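Local coordinates for methyltransferase-like protein 5 (PDB 1WY7), which binds S-adenosyl-L-homocysteine in a methyltransferase fold and is probably an S-adenosylmethionine-dependent methyltransferase acting on RNA, at residues N20-W24 / L25-R29; V80-E83 / A84-L88. One frame throughout, in Å; residues are numbered along the deposited sequence.

Contact 1 of 2, residues N20-W24 / L25-R29; sequences NPKVW and LEQYR. With SAH (S-adenosyl-L-homocysteine), chain E.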
loop_
_atom_site.group_PDB
_atom_site.type_symbol
_atom_site.label_atom_id
_atom_site.label_comp_id
_atom_site.label_asym_id
_atom_site.label_seq_id
_atom_site.Cartn_x
_atom_site.Cartn_y
_atom_site.Cartn_z
ATOM N N ASN A 20 -16.889 5.171 7.345
ATOM C CA ASN A 20 -16.708 5.769 8.665
ATOM C C ASN A 20 -15.316 5.377 9.143
ATOM O O ASN A 20 -15.139 4.393 9.864
ATOM C CB ASN A 20 -17.767 5.271 9.655
ATOM C CG ASN A 20 -17.919 6.194 10.860
ATOM O OD1 ASN A 20 -17.031 6.998 11.166
ATOM N ND2 ASN A 20 -19.046 6.072 11.556
ATOM N N PRO A 21 -14.306 6.159 8.745
ATOM C CA PRO A 21 -12.904 5.925 9.098
ATOM C C PRO A 21 -12.635 5.661 10.570
ATOM O O PRO A 21 -13.035 6.439 11.434
ATOM C CB PRO A 21 -12.208 7.206 8.640
ATOM C CG PRO A 21 -13.078 7.716 7.561
ATOM C CD PRO A 21 -14.458 7.469 8.088
ATOM N N LYS A 22 -11.939 4.563 10.842
ATOM C CA LYS A 22 -11.566 4.207 12.200
ATOM C C LYS A 22 -10.145 4.743 12.350
ATOM O O LYS A 22 -9.191 4.166 11.826
ATOM C CB LYS A 22 -11.626 2.684 12.370
ATOM C CG LYS A 22 -13.032 2.121 12.155
ATOM C CD LYS A 22 -13.048 0.603 12.027
ATOM C CE LYS A 22 -14.472 0.055 12.121
ATOM N NZ LYS A 22 -15.381 0.648 11.098
ATOM N N VAL A 23 -10.005 5.861 13.053
ATOM C CA VAL A 23 -8.697 6.475 13.197
ATOM C C VAL A 23 -7.646 5.611 13.874
ATOM O O VAL A 23 -6.468 5.693 13.517
ATOM C CB VAL A 23 -8.792 7.850 13.907
ATOM C CG1 VAL A 23 -7.403 8.492 14.002
ATOM C CG2 VAL A 23 -9.737 8.770 13.128
ATOM N N TRP A 24 -8.054 4.770 14.821
ATOM C CA TRP A 24 -7.100 3.914 15.522
ATOM C C TRP A 24 -6.500 2.866 14.591
ATOM O O TRP A 24 -5.554 2.168 14.954
ATOM C CB TRP A 24 -7.771 3.238 16.720
ATOM C CG TRP A 24 -8.865 2.336 16.357
ATOM C CD1 TRP A 24 -8.771 1.008 16.068
ATOM C CD2 TRP A 24 -10.241 2.685 16.223
ATOM N NE1 TRP A 24 -10.011 0.503 15.762
ATOM C CE2 TRP A 24 -10.934 1.514 15.850
ATOM C CE3 TRP A 24 -10.962 3.877 16.379
ATOM C CZ2 TRP A 24 -12.320 1.498 15.632
ATOM C CZ3 TRP A 24 -12.335 3.865 16.163
ATOM C CH2 TRP A 24 -13.001 2.681 15.792
ATOM N N LEU A 25 -7.065 2.756 13.395
ATOM C CA LEU A 25 -6.566 1.820 12.395
ATOM C C LEU A 25 -5.941 2.620 11.247
ATOM O O LEU A 25 -5.600 2.058 10.203
ATOM C CB LEU A 25 -7.701 0.956 11.835
ATOM C CG LEU A 25 -8.376 -0.090 12.721
ATOM C CD1 LEU A 25 -9.370 -0.886 11.875
ATOM C CD2 LEU A 25 -7.327 -1.020 13.317
ATOM N N GLU A 26 -5.808 3.930 11.454
ATOM C CA GLU A 26 -5.244 4.834 10.460
ATOM C C GLU A 26 -5.920 4.660 9.106
ATOM O O GLU A 26 -5.248 4.440 8.093
ATOM C CB GLU A 26 -3.738 4.590 10.301
ATOM C CG GLU A 26 -2.896 4.859 11.542
ATOM C CD GLU A 26 -1.423 5.016 11.206
ATOM O OE1 GLU A 26 -0.581 4.959 12.127
ATOM O OE2 GLU A 26 -1.105 5.207 10.014
ATOM N N GLN A 27 -7.245 4.763 9.077
ATOM C CA GLN A 27 -7.969 4.600 7.821
ATOM C C GLN A 27 -8.187 5.882 7.022
ATOM O O GLN A 27 -9.104 6.659 7.293
ATOM C CB GLN A 27 -9.327 3.919 8.044
ATOM C CG GLN A 27 -9.247 2.491 8.597
ATOM C CD GLN A 27 -10.610 1.805 8.657
ATOM O OE1 GLN A 27 -11.642 2.449 8.874
ATOM N NE2 GLN A 27 -10.614 0.492 8.475
ATOM N N TYR A 28 -7.317 6.099 6.045
ATOM C CA TYR A 28 -7.429 7.234 5.138
ATOM C C TYR A 28 -7.026 6.643 3.786
ATOM O O TYR A 28 -6.076 5.868 3.698
ATOM C CB TYR A 28 -6.492 8.389 5.551
ATOM C CG TYR A 28 -5.012 8.071 5.469
ATOM C CD1 TYR A 28 -4.336 8.100 4.246
ATOM C CD2 TYR A 28 -4.297 7.683 6.604
ATOM C CE1 TYR A 28 -2.992 7.739 4.151
ATOM C CE2 TYR A 28 -2.950 7.321 6.516
ATOM C CZ TYR A 28 -2.311 7.346 5.285
ATOM O OH TYR A 28 -1.008 6.913 5.180
ATOM N N ARG A 29 -7.767 6.972 2.740
ATOM C CA ARG A 29 -7.461 6.446 1.414
ATOM C C ARG A 29 -6.092 6.948 0.963
ATOM O O ARG A 29 -5.723 8.087 1.254
ATOM C CB ARG A 29 -8.523 6.913 0.419
ATOM C CG ARG A 29 -8.619 8.434 0.349
ATOM C CD ARG A 29 -9.585 8.869 -0.717
ATOM N NE ARG A 29 -9.253 8.258 -1.998
ATOM C CZ ARG A 29 -9.956 8.438 -3.110
ATOM N NH1 ARG A 29 -9.586 7.839 -4.231
ATOM N NH2 ARG A 29 -11.024 9.226 -3.103
HETATM N N SAH E . -7.300 3.307 1.490
HETATM C CA SAH E . -5.853 3.018 1.454
HETATM C CB SAH E . -5.518 2.202 2.714
HETATM C CG SAH E . -5.164 3.195 3.762
HETATM S SD SAH E . -4.749 2.757 5.461
HETATM C C SAH E . -5.577 2.328 0.145
HETATM O O SAH E . -6.416 2.475 -0.798
HETATM O OXT SAH E . -4.501 1.641 0.130
HETATM C "C5'" SAH E . -4.368 1.018 5.469
HETATM C "C4'" SAH E . -5.412 0.016 5.985
HETATM O "O4'" SAH E . -4.789 -0.862 6.955
HETATM C "C3'" SAH E . -6.584 0.593 6.781
HETATM O "O3'" SAH E . -7.681 0.559 5.846
HETATM C "C2'" SAH E . -6.855 -0.397 7.926
HETATM O "O2'" SAH E . -8.158 -0.849 8.219
HETATM C "C1'" SAH E . -5.830 -1.510 7.647
HETATM N N9 SAH E . -5.278 -2.137 8.840
HETATM C C8 SAH E . -4.900 -1.590 10.053
HETATM N N7 SAH E . -4.420 -2.464 10.903
HETATM C C5 SAH E . -4.478 -3.672 10.215
HETATM C C6 SAH E . -4.105 -5.003 10.546
HETATM N N6 SAH E . -3.565 -5.318 11.744
HETATM N N1 SAH E . -4.293 -6.011 9.631
HETATM C C2 SAH E . -4.826 -5.691 8.428
HETATM N N3 SAH E . -5.215 -4.470 7.993
HETATM C C4 SAH E . -5.011 -3.487 8.942
#
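Gln27 lays its extended side chain alongside Lys22, and its amide works in two directions. OE1 accepts the backbone N of Lys22 at 2.9 Å, the donor tilted 33° from the carbonyl plane, while NE2 reaches O2' of S-adenosyl-L-homocysteine at 2.8 Å in a nearly straight bond (172°). NE2 also meets Asp81, so both ends of the amide are engaged and its rotation is fixed. With CG beside its own backbone N (chi1 -63°) and the chain extended beyond it, the amide runs alongside the Lys22 side chain, whose CB lies 3.5 Å from OE1. The Lys22 chain continues past this amide to a bend at its last torsion, and its ammonium pairs with Glu83.

Behind these side chains the backbone makes a tight turn. Leu25 N bonds to Lys22 O at 3.0 Å and Glu26 N to Val23 O at 2.8 Å; a weaker bond from Gln27 N also ends on Lys22 O. Leu25 lies beside Trp24, its CG 3.5 Å from CD1 of the indole, and its own CD1 methyl touches both the Lys22 chain and the ribose O2' of the ligand. Lys22 CB sits over one indole face, offset toward the rim. Pro21 adds CB against the carbonyl oxygen of Gln27, 3.4 Å away. Glu26 turns from this cluster, and its carboxylate receives the backbone N-H groups of Phe122, Gly123 and Ser124, tying the turn to the loop after strand 115-118.

The turn, partly 3-10, belongs to the loop between helices 6-13 and 32-44, and it forms one wall of the cofactor pocket of this Rossmann-like methyltransferase, with Gln27 gripping the ribose.

Contact 2 of 2, residues V80-E83 / A84-L88; sequences VDKE and AVDVL. With SAH (S-adenosyl-L-homocysteine), chain E.
Asp81 O accepts from two successive amides as helix 82-91 begins: Val85 N at 3.2 Å, in the carbonyl plane, and Ala84 N at 2.9 Å, from 53° above it. One residue further on, Asp86 N bonds to Lys82 O at 3.0 Å.

The Asp81 side chain occupies the N-cap. Its CG stands opposite its own backbone N (chi1 -175°), which brings OD2 over the first turn, where it takes Glu83 N at 3.0 Å from above the carboxylate plane. The other oxygen, OD1, receives NE2 of Gln27, so the two carboxylate oxygens serve different parts of the protein. This buried carboxylate would probably be favoured as an anion by the Glu83 N-H and the N-terminal end of the helix.

On the outer side of the helix Lys82 and Asp86 cross at about a right angle in an i to i+4 salt bridge. Bends at chi2 (55°) and chi4 curl the lysine back along the helix, and Lys82 NZ meets the syn lone pair of Asp86 OD1 at 2.7 Å. Asp86 OD2 lies 3.5 Å from Glu83 CA. Glu83 directs its own carboxylate off the helix to Lys22. On the side facing the sheet, Val85 and Leu88 pack against strand 99-103 and Ala84 touches Glu79 of strand 74-79; within the turn, Val85 CB lies 3.3 Å from Lys82 O. Before the cap, Val80 lays CG1 against the adenine, 3.6 Å from C4.

Together these residues make an Asp N-cap at the start of the helix in the beta-alpha-beta unit 74-79, 82-91, 99-103 of the Rossmann-like methyltransferase fold, where the segment after the first of these strands borders the adenosine of the cofactor.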
loop_
_atom_site.group_PDB
_atom_site.type_symbol
_atom_site.label_atom_id
_atom_site.label_comp_id
_atom_site.label_asym_id
_atom_site.label_seq_id
_atom_site.Cartn_x
_atom_site.Cartn_y
_atom_site.Cartn_z
ATOM N N VAL A 80 -8.283 -5.903 7.488
ATOM C CA VAL A 80 -8.915 -6.407 8.710
ATOM C C VAL A 80 -10.348 -5.925 8.921
ATOM O O VAL A 80 -11.124 -6.568 9.626
ATOM C CB VAL A 80 -8.106 -6.005 9.970
ATOM C CG1 VAL A 80 -8.208 -4.507 10.196
ATOM C CG2 VAL A 80 -8.613 -6.767 11.196
ATOM N N ASP A 81 -10.701 -4.807 8.301
ATOM C CA ASP A 81 -12.022 -4.236 8.485
ATOM C C ASP A 81 -13.037 -4.495 7.367
ATOM O O ASP A 81 -12.919 -3.969 6.262
ATOM C CB ASP A 81 -11.878 -2.732 8.733
ATOM C CG ASP A 81 -13.197 -2.065 9.065
ATOM O OD1 ASP A 81 -13.213 -0.828 9.212
ATOM O OD2 ASP A 81 -14.223 -2.772 9.181
ATOM N N LYS A 82 -14.047 -5.301 7.684
ATOM C CA LYS A 82 -15.107 -5.651 6.741
ATOM C C LYS A 82 -15.766 -4.428 6.101
ATOM O O LYS A 82 -16.069 -4.430 4.904
ATOM C CB LYS A 82 -16.177 -6.486 7.454
ATOM C CG LYS A 82 -17.478 -6.687 6.671
ATOM C CD LYS A 82 -17.242 -7.294 5.288
ATOM C CE LYS A 82 -18.548 -7.830 4.676
ATOM N NZ LYS A 82 -19.662 -6.832 4.694
ATOM N N GLU A 83 -15.996 -3.393 6.900
ATOM C CA GLU A 83 -16.622 -2.172 6.397
ATOM C C GLU A 83 -15.802 -1.494 5.305
ATOM O O GLU A 83 -16.344 -0.795 4.450
ATOM C CB GLU A 83 -16.850 -1.199 7.544
ATOM C CG GLU A 83 -17.974 -1.614 8.468
ATOM C CD GLU A 83 -17.958 -0.828 9.759
ATOM O OE1 GLU A 83 -17.128 -1.154 10.643
ATOM O OE2 GLU A 83 -18.763 0.123 9.880
ATOM N N ALA A 84 -14.491 -1.701 5.344
ATOM C CA ALA A 84 -13.609 -1.138 4.338
ATOM C C ALA A 84 -13.722 -2.014 3.094
ATOM O O ALA A 84 -13.708 -1.518 1.970
ATOM C CB ALA A 84 -12.162 -1.114 4.855
ATOM N N VAL A 85 -13.847 -3.320 3.308
ATOM C CA VAL A 85 -13.972 -4.265 2.207
ATOM C C VAL A 85 -15.225 -3.979 1.378
ATOM O O VAL A 85 -15.214 -4.170 0.164
ATOM C CB VAL A 85 -13.992 -5.717 2.747
ATOM C CG1 VAL A 85 -14.191 -6.721 1.603
ATOM C CG2 VAL A 85 -12.681 -5.998 3.462
ATOM N N ASP A 86 -16.296 -3.511 2.023
ATOM C CA ASP A 86 -17.522 -3.196 1.284
ATOM C C ASP A 86 -17.218 -2.158 0.201
ATOM O O ASP A 86 -17.673 -2.282 -0.933
ATOM C CB ASP A 86 -18.613 -2.647 2.209
ATOM C CG ASP A 86 -19.059 -3.648 3.259
ATOM O OD1 ASP A 86 -19.216 -4.845 2.929
ATOM O OD2 ASP A 86 -19.261 -3.227 4.421
ATOM N N VAL A 87 -16.451 -1.140 0.566
ATOM C CA VAL A 87 -16.061 -0.080 -0.361
ATOM C C VAL A 87 -15.090 -0.641 -1.391
ATOM O O VAL A 87 -15.174 -0.332 -2.580
ATOM C CB VAL A 87 -15.368 1.088 0.399
ATOM C CG1 VAL A 87 -14.942 2.188 -0.572
ATOM C CG2 VAL A 87 -16.312 1.644 1.459
ATOM N N LEU A 88 -14.160 -1.467 -0.912
ATOM C CA LEU A 88 -13.149 -2.101 -1.756
ATOM C C LEU A 88 -13.805 -2.860 -2.910
ATOM O O LEU A 88 -13.444 -2.669 -4.073
ATOM C CB LEU A 88 -12.302 -3.054 -0.897
ATOM C CG LEU A 88 -11.145 -3.948 -1.376
ATOM C CD1 LEU A 88 -11.588 -4.866 -2.500
ATOM C CD2 LEU A 88 -9.993 -3.108 -1.803
HETATM N N SAH E . -7.300 3.307 1.490
HETATM C CA SAH E . -5.853 3.018 1.454
HETATM C CB SAH E . -5.518 2.202 2.714
HETATM C CG SAH E . -5.164 3.195 3.762
HETATM S SD SAH E . -4.749 2.757 5.461
HETATM C C SAH E . -5.577 2.328 0.145
HETATM O O SAH E . -6.416 2.475 -0.798
HETATM O OXT SAH E . -4.501 1.641 0.130
HETATM C "C5'" SAH E . -4.368 1.018 5.469
HETATM C "C4'" SAH E . -5.412 0.016 5.985
HETATM O "O4'" SAH E . -4.789 -0.862 6.955
HETATM C "C3'" SAH E . -6.584 0.593 6.781
HETATM O "O3'" SAH E . -7.681 0.559 5.846
HETATM C "C2'" SAH E . -6.855 -0.397 7.926
HETATM O "O2'" SAH E . -8.158 -0.849 8.219
HETATM C "C1'" SAH E . -5.830 -1.510 7.647
HETATM N N9 SAH E . -5.278 -2.137 8.840
HETATM C C8 SAH E . -4.900 -1.590 10.053
HETATM N N7 SAH E . -4.420 -2.464 10.903
HETATM C C5 SAH E . -4.478 -3.672 10.215
HETATM C C6 SAH E . -4.105 -5.003 10.546
HETATM N N6 SAH E . -3.565 -5.318 11.744
HETATM N N1 SAH E . -4.293 -6.011 9.631
HETATM C C2 SAH E . -4.826 -5.691 8.428
HETATM N N3 SAH E . -5.215 -4.470 7.993
HETATM C C4 SAH E . -5.011 -3.487 8.942
#

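Contacts 1 and 2, their centres 11 Å apart, meet beside S-adenosyl-L-homocysteine: contact 1 runs along the ribose and on toward the homocysteine part, contact 2 touches the adenine through Val80. Lys22 NZ forms a salt bridge with Glu83 OE1 at 2.6 Å, and Gln27 NE2 lies 3.0 Å from Asp81 OD1 in a probable hydrogen bond. This is consistent with a second-shell role for the helix cap of contact 2, holding the ribose-binding amide of contact 1 in place. Leu25 CD1 packs on Val80 CG1 at 4.2 Å. Glu79, just before 80-88, also bonds to the ligand and accepts from Asp81 N. Loop 20-29 and the strand-to-helix connection at Val80 line neighbouring parts of the pocket.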